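Local coordinates for De novo designed switch protein caging a hemagglutinin binder (sCageHA267_1S) (Synthetic construct, PDB 7CBC) that probably works as the caged, closed state of a modular biosensor, a helical bundle that masks a hemagglutinin-binding element until switched open, at residues A29-Q34 with R261-A266; Q130-R135 with Q227-N232; D165-A170 with E220-L225. One frame throughout, in Å; residues are numbered along the deposited sequence.

In the fold
From the N terminus, helix 3-46 supplies the first half of contact 1, which is completed 227 residues later on helix 245-268, the short sixth helix of the bundle. Inside that long loop, contact 2 joins helix 99-142 to helix 195-239, and inside contact 2 in turn contact 3 joins helix 146-190 to the same helix 195-239; the three nest and none cross. Helix 195-239 is therefore the common element of contacts 2 and 3, and it also packs against Met30 of contact 1. Together the contacts tie five of the six bundle helices to one another, with the small helices 274-284, 289-298 and 303-315 following them.

Contact 1: residues A29-Q34 with R261-A266; sequences AMARLQ and RIVEDA
Val263 meets helix 3-46 through both of its methyl groups, and all the direct contact is apolar. Its CG2 lies 4.2 Å from CE of Met30, a residue deposited as selenomethionine, while its CG1 lies 4.3 Å from CB of Ala31. The valine thus sits against two successive residues of segment 29-34. Met30 holds CG anti to its backbone N (chi1 -179°), and the bend at chi3 (79°) turns CE toward the valine; the two side chains run past each other in opposite directions. With only a methyl group at Ala31, the backbones come close here: the CA atoms of Ala31 and Val263 are 6.9 Å apart.

Further packing comes from helix 195-239, where Ala224 and Leu228 touch Met30 and Leu228 and Leu231 touch Ile262, so that a third helix fills in beside the pair.

The polar links reach beyond the two segments. Gln34 NE2 is hydrogen-bonded to Ser259 OG, one turn before Val263, which adds a polar link between the same two helices. An apolar seam of valine, alanine and methionine between two roughly antiparallel helices is characteristic of a helical bundle, here a six-helix one completed by helix 245-268.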
loop_
_atom_site.group_PDB
_atom_site.type_symbol
_atom_site.label_atom_id
_atom_site.label_comp_id
_atom_site.label_asym_id
_atom_site.label_seq_id
_atom_site.Cartn_x
_atom_site.Cartn_y
_atom_site.Cartn_z
ATOM N N ALA A 29 -0.075 -6.717 7.914
ATOM C CA ALA A 29 -1.376 -6.894 8.538
ATOM C C ALA A 29 -2.295 -7.745 7.684
ATOM O O ALA A 29 -3.107 -8.508 8.217
ATOM C CB ALA A 29 -2.018 -5.536 8.799
HETATM N N MSE A 30 -2.194 -7.620 6.364
HETATM C CA MSE A 30 -2.991 -8.424 5.451
HETATM C C MSE A 30 -2.507 -9.870 5.491
HETATM O O MSE A 30 -3.303 -10.805 5.386
HETATM C CB MSE A 30 -2.921 -7.852 4.020
HETATM C CG MSE A 30 -3.756 -8.635 2.997
HETATM SE SE MSE A 30 -3.257 -8.221 1.146
HETATM C CE MSE A 30 -1.642 -9.312 1.020
ATOM N N ALA A 31 -1.195 -10.054 5.672
ATOM C CA ALA A 31 -0.677 -11.405 5.867
ATOM C C ALA A 31 -1.210 -12.012 7.159
ATOM O O ALA A 31 -1.606 -13.186 7.183
ATOM C CB ALA A 31 0.848 -11.401 5.867
ATOM N N ARG A 32 -1.254 -11.225 8.238
ATOM C CA ARG A 32 -1.788 -11.741 9.495
ATOM C C ARG A 32 -3.263 -12.086 9.366
ATOM O O ARG A 32 -3.687 -13.164 9.798
ATOM C CB ARG A 32 -1.582 -10.744 10.634
ATOM C CG ARG A 32 -0.154 -10.248 10.813
ATOM C CD ARG A 32 0.754 -11.259 11.486
ATOM N NE ARG A 32 1.077 -12.375 10.607
ATOM C CZ ARG A 32 2.031 -12.363 9.684
ATOM N NH1 ARG A 32 2.793 -11.280 9.502
ATOM N NH2 ARG A 32 2.226 -13.441 8.938
ATOM N N LEU A 33 -4.064 -11.185 8.780
ATOM C CA LEU A 33 -5.495 -11.461 8.608
ATOM C C LEU A 33 -5.723 -12.753 7.834
ATOM O O LEU A 33 -6.571 -13.579 8.202
ATOM C CB LEU A 33 -6.178 -10.304 7.886
ATOM C CG LEU A 33 -6.401 -8.993 8.630
ATOM C CD1 LEU A 33 -6.938 -7.937 7.670
ATOM C CD2 LEU A 33 -7.344 -9.186 9.807
ATOM N N GLN A 34 -4.994 -12.922 6.727
ATOM C CA GLN A 34 -5.109 -14.139 5.929
ATOM C C GLN A 34 -4.740 -15.366 6.746
ATOM O O GLN A 34 -5.405 -16.409 6.663
ATOM C CB GLN A 34 -4.204 -14.041 4.700
ATOM C CG GLN A 34 -4.237 -15.266 3.812
ATOM C CD GLN A 34 -5.549 -15.402 3.077
ATOM O OE1 GLN A 34 -6.496 -14.647 3.316
ATOM N NE2 GLN A 34 -5.608 -16.350 2.154
ATOM N N ARG A 261 2.929 -17.441 -1.391
ATOM C CA ARG A 261 3.505 -17.041 -2.670
ATOM C C ARG A 261 2.929 -15.717 -3.159
ATOM O O ARG A 261 3.634 -14.940 -3.810
ATOM C CB ARG A 261 3.286 -18.138 -3.710
ATOM C CG ARG A 261 4.223 -19.315 -3.524
ATOM C CD ARG A 261 4.295 -20.180 -4.763
ATOM N NE ARG A 261 3.145 -21.071 -4.852
ATOM C CZ ARG A 261 3.090 -22.275 -4.292
ATOM N NH1 ARG A 261 4.124 -22.737 -3.597
ATOM N NH2 ARG A 261 1.998 -23.014 -4.418
ATOM N N ILE A 262 1.655 -15.453 -2.866
ATOM C CA ILE A 262 1.036 -14.194 -3.258
ATOM C C ILE A 262 1.610 -13.044 -2.442
ATOM O O ILE A 262 2.044 -12.021 -2.993
ATOM C CB ILE A 262 -0.493 -14.302 -3.114
ATOM C CG1 ILE A 262 -1.081 -15.058 -4.311
ATOM C CG2 ILE A 262 -1.126 -12.929 -2.939
ATOM C CD1 ILE A 262 -2.363 -15.833 -3.989
ATOM N N VAL A 263 1.640 -13.202 -1.117
ATOM C CA VAL A 263 2.278 -12.207 -0.261
ATOM C C VAL A 263 3.724 -11.980 -0.697
ATOM O O VAL A 263 4.205 -10.836 -0.769
ATOM C CB VAL A 263 2.183 -12.647 1.211
ATOM C CG1 VAL A 263 2.970 -11.718 2.109
ATOM C CG2 VAL A 263 0.728 -12.706 1.653
ATOM N N GLU A 264 4.433 -13.069 -1.012
ATOM C CA GLU A 264 5.810 -12.957 -1.480
ATOM C C GLU A 264 5.896 -12.159 -2.775
ATOM O O GLU A 264 6.813 -11.348 -2.947
ATOM C CB GLU A 264 6.413 -14.345 -1.682
ATOM C CG GLU A 264 6.952 -15.013 -0.434
ATOM C CD GLU A 264 7.375 -16.447 -0.715
ATOM O OE1 GLU A 264 7.320 -17.290 0.207
ATOM O OE2 GLU A 264 7.744 -16.731 -1.877
ATOM N N ASP A 265 4.963 -12.393 -3.710
ATOM C CA ASP A 265 4.947 -11.604 -4.938
ATOM C C ASP A 265 4.859 -10.110 -4.646
ATOM O O ASP A 265 5.456 -9.301 -5.370
ATOM C CB ASP A 265 3.789 -12.031 -5.829
ATOM C CG ASP A 265 4.037 -13.362 -6.522
ATOM O OD1 ASP A 265 5.051 -14.043 -6.225
ATOM O OD2 ASP A 265 3.207 -13.713 -7.386
ATOM N N ALA A 266 4.155 -9.730 -3.577
ATOM C CA ALA A 266 4.034 -8.322 -3.230
ATOM C C ALA A 266 5.271 -7.805 -2.487
ATOM O O ALA A 266 5.686 -6.663 -2.708
ATOM C CB ALA A 266 2.773 -8.096 -2.401
#

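Contact 2: residues Q130-R135 with Q227-N232; sequences QELNIR and QLQELN
Asn133 and Gln229 join their side-chain amides by a matched pair of hydrogen bonds. Gln229 NE2 donates to Asn133 OD1 at 3.0 Å, and Asn133 ND2 donates to Gln229 OE1 at 2.9 Å. Both bonds are nearly straight, with N-H...O angles of 163° and 166°, and each donor lies in the carbonyl plane of its acceptor, on a lone pair. The two side chains come from opposite directions and their amide planes are only 15° apart, so the groups form an almost flat ring in which each holds the other against rotation. Gln229 NE2 is also hydrogen-bonded to Ser160 OG of helix 146-190.

At the border of this pair, Leu132 CD2 lies 4.0 Å from Gln229 NE2, its side chain crossing the glutamine at about a right angle. The axes of the two segments run nearly parallel, 12.0 Å apart at closest approach, a wide spacing bridged by the long glutamine: its CG is anti to the backbone N and the chain bends at chi2, carrying the amide across to Asn133. A buried amide pair of this kind, extended by further polar side chains, is consistent with the hydrogen-bond networks designed into helical bundles. A leucine in place of Asn133 would remove both amide partners, and although Ser160 would still hold Gln229 NE2, the buried OE1 would probably keep only a weak bond.

That weak bond comes from Asn232 ND2, 3.4 Å from Gln229 OE1, its amide standing almost perpendicular to that of Asn133. Farther out, Gln34 NE2 on helix 3-46 is hydrogen-bonded to Asn232 OD1. Asn37, also on helix 3-46, packs against both Asn133 and Asn232.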
loop_
_atom_site.group_PDB
_atom_site.type_symbol
_atom_site.label_atom_id
_atom_site.label_comp_id
_atom_site.label_asym_id
_atom_site.label_seq_id
_atom_site.Cartn_x
_atom_site.Cartn_y
_atom_site.Cartn_z
ATOM N N GLN A 130 -12.525 -9.225 5.627
ATOM C CA GLN A 130 -12.343 -10.074 6.806
ATOM C C GLN A 130 -13.671 -10.356 7.497
ATOM O O GLN A 130 -14.009 -11.513 7.774
ATOM C CB GLN A 130 -11.373 -9.431 7.788
ATOM C CG GLN A 130 -10.966 -10.354 8.928
ATOM C CD GLN A 130 -9.957 -11.403 8.488
ATOM O OE1 GLN A 130 -9.662 -11.541 7.299
ATOM N NE2 GLN A 130 -9.410 -12.139 9.451
ATOM N N GLU A 131 -14.431 -9.305 7.798
ATOM C CA GLU A 131 -15.735 -9.488 8.421
ATOM C C GLU A 131 -16.627 -10.384 7.569
ATOM O O GLU A 131 -17.278 -11.309 8.082
ATOM C CB GLU A 131 -16.364 -8.116 8.650
ATOM C CG GLU A 131 -17.878 -8.120 8.779
ATOM C CD GLU A 131 -18.441 -6.712 8.726
ATOM O OE1 GLU A 131 -17.784 -5.842 8.111
ATOM O OE2 GLU A 131 -19.534 -6.474 9.291
ATOM N N LEU A 132 -16.643 -10.143 6.259
ATOM C CA LEU A 132 -17.337 -11.027 5.336
ATOM C C LEU A 132 -16.833 -12.453 5.457
ATOM O O LEU A 132 -17.629 -13.400 5.474
ATOM C CB LEU A 132 -17.159 -10.531 3.902
ATOM C CG LEU A 132 -17.749 -11.468 2.854
ATOM C CD1 LEU A 132 -19.225 -11.183 2.722
ATOM C CD2 LEU A 132 -17.054 -11.280 1.526
ATOM N N ASN A 133 -15.514 -12.634 5.544
ATOM C CA ASN A 133 -14.985 -13.993 5.567
ATOM C C ASN A 133 -15.311 -14.702 6.876
ATOM O O ASN A 133 -15.482 -15.928 6.890
ATOM C CB ASN A 133 -13.481 -13.969 5.318
ATOM C CG ASN A 133 -13.142 -13.614 3.884
ATOM O OD1 ASN A 133 -13.914 -13.896 2.968
ATOM N ND2 ASN A 133 -11.998 -12.957 3.684
ATOM N N ILE A 134 -15.412 -13.960 7.978
ATOM C CA ILE A 134 -15.783 -14.580 9.243
ATOM C C ILE A 134 -17.258 -14.961 9.232
ATOM O O ILE A 134 -17.639 -16.070 9.630
ATOM C CB ILE A 134 -15.462 -13.634 10.407
ATOM C CG1 ILE A 134 -13.993 -13.238 10.360
ATOM C CG2 ILE A 134 -15.799 -14.304 11.724
ATOM C CD1 ILE A 134 -13.599 -12.246 11.428
ATOM N N ARG A 135 -18.110 -14.031 8.796
ATOM C CA ARG A 135 -19.541 -14.288 8.734
ATOM C C ARG A 135 -19.835 -15.479 7.836
ATOM O O ARG A 135 -20.718 -16.295 8.137
ATOM C CB ARG A 135 -20.262 -13.032 8.236
ATOM C CG ARG A 135 -21.752 -13.006 8.537
ATOM C CD ARG A 135 -22.476 -11.860 7.830
ATOM N NE ARG A 135 -21.724 -10.603 7.807
ATOM C CZ ARG A 135 -21.479 -9.902 6.697
ATOM N NH1 ARG A 135 -21.926 -10.339 5.523
ATOM N NH2 ARG A 135 -20.786 -8.766 6.756
ATOM N N GLN A 227 -6.234 -11.315 -5.165
ATOM C CA GLN A 227 -5.806 -12.703 -5.342
ATOM C C GLN A 227 -6.008 -13.524 -4.070
ATOM O O GLN A 227 -6.407 -14.698 -4.137
ATOM C CB GLN A 227 -4.351 -12.751 -5.784
ATOM C CG GLN A 227 -4.172 -12.472 -7.259
ATOM C CD GLN A 227 -2.710 -12.338 -7.631
ATOM O OE1 GLN A 227 -1.969 -11.584 -7.001
ATOM N NE2 GLN A 227 -2.282 -13.077 -8.652
ATOM N N LEU A 228 -5.736 -12.933 -2.902
ATOM C CA LEU A 228 -5.979 -13.646 -1.655
ATOM C C LEU A 228 -7.459 -13.970 -1.476
ATOM O O LEU A 228 -7.811 -15.042 -0.977
ATOM C CB LEU A 228 -5.473 -12.829 -0.475
ATOM C CG LEU A 228 -3.975 -12.918 -0.218
ATOM C CD1 LEU A 228 -3.682 -12.340 1.152
ATOM C CD2 LEU A 228 -3.462 -14.343 -0.343
ATOM N N GLN A 229 -8.343 -13.051 -1.868
ATOM C CA GLN A 229 -9.764 -13.294 -1.673
ATOM C C GLN A 229 -10.310 -14.302 -2.673
ATOM O O GLN A 229 -11.299 -14.974 -2.376
ATOM C CB GLN A 229 -10.542 -11.984 -1.752
ATOM C CG GLN A 229 -12.027 -12.098 -1.461
ATOM C CD GLN A 229 -12.359 -12.524 -0.031
ATOM O OE1 GLN A 229 -11.511 -12.498 0.869
ATOM N NE2 GLN A 229 -13.614 -12.898 0.182
ATOM N N GLU A 230 -9.701 -14.427 -3.856
ATOM C CA GLU A 230 -10.112 -15.504 -4.756
ATOM C C GLU A 230 -9.740 -16.871 -4.192
ATOM O O GLU A 230 -10.536 -17.814 -4.265
ATOM C CB GLU A 230 -9.506 -15.311 -6.144
ATOM C CG GLU A 230 -10.315 -14.395 -7.048
ATOM C CD GLU A 230 -11.215 -15.164 -8.004
ATOM O OE1 GLU A 230 -12.394 -15.413 -7.660
ATOM O OE2 GLU A 230 -10.735 -15.523 -9.104
ATOM N N LEU A 231 -8.544 -16.999 -3.615
ATOM C CA LEU A 231 -8.217 -18.215 -2.876
ATOM C C LEU A 231 -9.243 -18.493 -1.793
ATOM O O LEU A 231 -9.672 -19.645 -1.612
ATOM C CB LEU A 231 -6.836 -18.107 -2.239
ATOM C CG LEU A 231 -5.598 -18.256 -3.113
ATOM C CD1 LEU A 231 -4.387 -18.351 -2.210
ATOM C CD2 LEU A 231 -5.711 -19.489 -4.001
ATOM N N ASN A 232 -9.626 -17.460 -1.040
ATOM C CA ASN A 232 -10.524 -17.662 0.093
ATOM C C ASN A 232 -11.878 -18.206 -0.356
ATOM O O ASN A 232 -12.376 -19.190 0.198
ATOM C CB ASN A 232 -10.685 -16.358 0.865
ATOM C CG ASN A 232 -9.476 -16.030 1.698
ATOM O OD1 ASN A 232 -8.601 -16.868 1.904
ATOM N ND2 ASN A 232 -9.412 -14.798 2.179
#

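Contact 3: residues D165-A170 with E220-L225; sequences DEAERA and ELLRAL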
loop_
_atom_site.group_PDB
_atom_site.type_symbol
_atom_site.label_atom_id
_atom_site.label_comp_id
_atom_site.label_asym_id
_atom_site.label_seq_id
_atom_site.Cartn_x
_atom_site.Cartn_y
_atom_site.Cartn_z
ATOM N N ASP A 165 -13.999 -4.004 -5.984
ATOM C CA ASP A 165 -14.221 -3.049 -7.067
ATOM C C ASP A 165 -14.262 -1.616 -6.560
ATOM O O ASP A 165 -13.824 -0.705 -7.272
ATOM C CB ASP A 165 -15.513 -3.357 -7.840
ATOM C CG ASP A 165 -15.376 -4.551 -8.795
ATOM O OD1 ASP A 165 -14.250 -5.074 -8.944
ATOM O OD2 ASP A 165 -16.390 -4.938 -9.433
ATOM N N GLU A 166 -14.779 -1.378 -5.347
ATOM C CA GLU A 166 -14.770 0.000 -4.857
ATOM C C GLU A 166 -13.385 0.419 -4.361
ATOM O O GLU A 166 -13.043 1.611 -4.404
ATOM C CB GLU A 166 -15.839 0.197 -3.774
ATOM C CG GLU A 166 -15.476 -0.257 -2.381
ATOM C CD GLU A 166 -16.583 0.042 -1.363
ATOM O OE1 GLU A 166 -16.952 1.230 -1.215
ATOM O OE2 GLU A 166 -17.095 -0.911 -0.719
ATOM N N ALA A 167 -12.570 -0.541 -3.920
ATOM C CA ALA A 167 -11.173 -0.254 -3.623
ATOM C C ALA A 167 -10.404 0.094 -4.891
ATOM O O ALA A 167 -9.545 0.981 -4.882
ATOM C CB ALA A 167 -10.531 -1.448 -2.914
ATOM N N GLU A 168 -10.689 -0.595 -5.995
ATOM C CA GLU A 168 -10.035 -0.249 -7.248
ATOM C C GLU A 168 -10.551 1.064 -7.817
ATOM O O GLU A 168 -9.827 1.726 -8.567
ATOM C CB GLU A 168 -10.209 -1.379 -8.259
ATOM C CG GLU A 168 -9.275 -1.326 -9.446
ATOM C CD GLU A 168 -9.166 -2.678 -10.131
ATOM O OE1 GLU A 168 -9.626 -3.685 -9.540
ATOM O OE2 GLU A 168 -8.636 -2.742 -11.262
ATOM N N ARG A 169 -11.770 1.475 -7.461
ATOM C CA ARG A 169 -12.226 2.808 -7.841
ATOM C C ARG A 169 -11.465 3.886 -7.082
ATOM O O ARG A 169 -11.110 4.926 -7.653
ATOM C CB ARG A 169 -13.722 2.954 -7.583
ATOM C CG ARG A 169 -14.582 2.301 -8.628
ATOM C CD ARG A 169 -16.043 2.605 -8.408
ATOM N NE ARG A 169 -16.871 1.668 -9.164
ATOM C CZ ARG A 169 -17.280 0.497 -8.699
ATOM N NH1 ARG A 169 -16.950 0.120 -7.469
ATOM N NH2 ARG A 169 -18.024 -0.295 -9.464
ATOM N N ALA A 170 -11.235 3.668 -5.786
ATOM C CA ALA A 170 -10.570 4.684 -4.983
ATOM C C ALA A 170 -9.137 4.898 -5.448
ATOM O O ALA A 170 -8.658 6.040 -5.488
ATOM C CB ALA A 170 -10.605 4.299 -3.505
ATOM N N GLU A 220 -0.140 -2.684 -5.906
ATOM C CA GLU A 220 0.428 -3.970 -5.513
ATOM C C GLU A 220 -0.305 -4.558 -4.315
ATOM O O GLU A 220 -0.545 -5.771 -4.255
ATOM C CB GLU A 220 1.922 -3.822 -5.221
ATOM C CG GLU A 220 2.818 -4.141 -6.418
ATOM C CD GLU A 220 4.163 -3.424 -6.386
ATOM O OE1 GLU A 220 4.595 -2.999 -5.290
ATOM O OE2 GLU A 220 4.799 -3.287 -7.465
ATOM N N LEU A 221 -0.674 -3.716 -3.355
ATOM C CA LEU A 221 -1.445 -4.191 -2.217
ATOM C C LEU A 221 -2.823 -4.672 -2.651
ATOM O O LEU A 221 -3.304 -5.703 -2.177
ATOM C CB LEU A 221 -1.568 -3.079 -1.184
ATOM C CG LEU A 221 -0.298 -2.736 -0.402
ATOM C CD1 LEU A 221 -0.502 -1.434 0.301
ATOM C CD2 LEU A 221 0.003 -3.832 0.609
ATOM N N LEU A 222 -3.479 -3.933 -3.548
ATOM C CA LEU A 222 -4.830 -4.310 -3.945
ATOM C C LEU A 222 -4.830 -5.587 -4.776
ATOM O O LEU A 222 -5.728 -6.427 -4.632
ATOM C CB LEU A 222 -5.501 -3.179 -4.718
ATOM C CG LEU A 222 -6.918 -3.579 -5.138
ATOM C CD1 LEU A 222 -7.703 -4.018 -3.928
ATOM C CD2 LEU A 222 -7.636 -2.456 -5.823
ATOM N N ARG A 223 -3.840 -5.756 -5.656
ATOM C CA ARG A 223 -3.769 -6.998 -6.421
ATOM C C ARG A 223 -3.577 -8.196 -5.507
ATOM O O ARG A 223 -4.187 -9.247 -5.717
ATOM C CB ARG A 223 -2.650 -6.925 -7.454
ATOM C CG ARG A 223 -3.001 -6.024 -8.621
ATOM C CD ARG A 223 -2.053 -6.213 -9.793
ATOM N NE ARG A 223 -0.712 -5.756 -9.466
ATOM C CZ ARG A 223 -0.233 -4.557 -9.783
ATOM N NH1 ARG A 223 -0.989 -3.687 -10.441
ATOM N NH2 ARG A 223 1.001 -4.228 -9.433
ATOM N N ALA A 224 -2.730 -8.060 -4.487
ATOM C CA ALA A 224 -2.549 -9.149 -3.537
ATOM C C ALA A 224 -3.826 -9.417 -2.758
ATOM O O ALA A 224 -4.173 -10.580 -2.502
ATOM C CB ALA A 224 -1.403 -8.823 -2.583
ATOM N N LEU A 225 -4.534 -8.358 -2.353
ATOM C CA LEU A 225 -5.785 -8.552 -1.627
ATOM C C LEU A 225 -6.802 -9.305 -2.478
ATOM O O LEU A 225 -7.443 -10.254 -2.000
ATOM C CB LEU A 225 -6.347 -7.202 -1.181
ATOM C CG LEU A 225 -7.657 -7.188 -0.385
ATOM C CD1 LEU A 225 -7.530 -8.038 0.886
ATOM C CD2 LEU A 225 -8.142 -5.750 -0.057
#
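Segments 165-170 and 220-225 run roughly antiparallel, closest at Glu168 and Leu222, whose CA atoms are 7.4 Å apart. They belong to consecutive helices of the six-helix bundle, 146-190 and 195-239, which form a helical hairpin through the short connection between them.

Leu222 carries the contact. With CG anti to its backbone N (chi1 180°), the side chain reaches across to helix 146-190 and divides its two methyl groups between neighbouring residues. CD1 packs 4.0 Å from CB of Ala167, a methyl-to-methyl contact on the buried side, where Ala125 of helix 99-142 also touches Ala167. On the same inner side, Phe122 of that helix packs against Leu221 and Leu225, continuing the apolar core.

The other methyl lies against the backbone of helix 146-190 rather than a side-chain end, CD2 being 3.6 Å from both N and CA of Glu168. The glutamate adds its aliphatic base at the exposed border of the contact. Its side chain crosses Leu222 at about a right angle and extends beyond CG, so the apolar root takes part while the carboxylate continues past: CB lies 3.7 Å from Leu222 CD2, and CG 4.1 Å from that same methyl carbon.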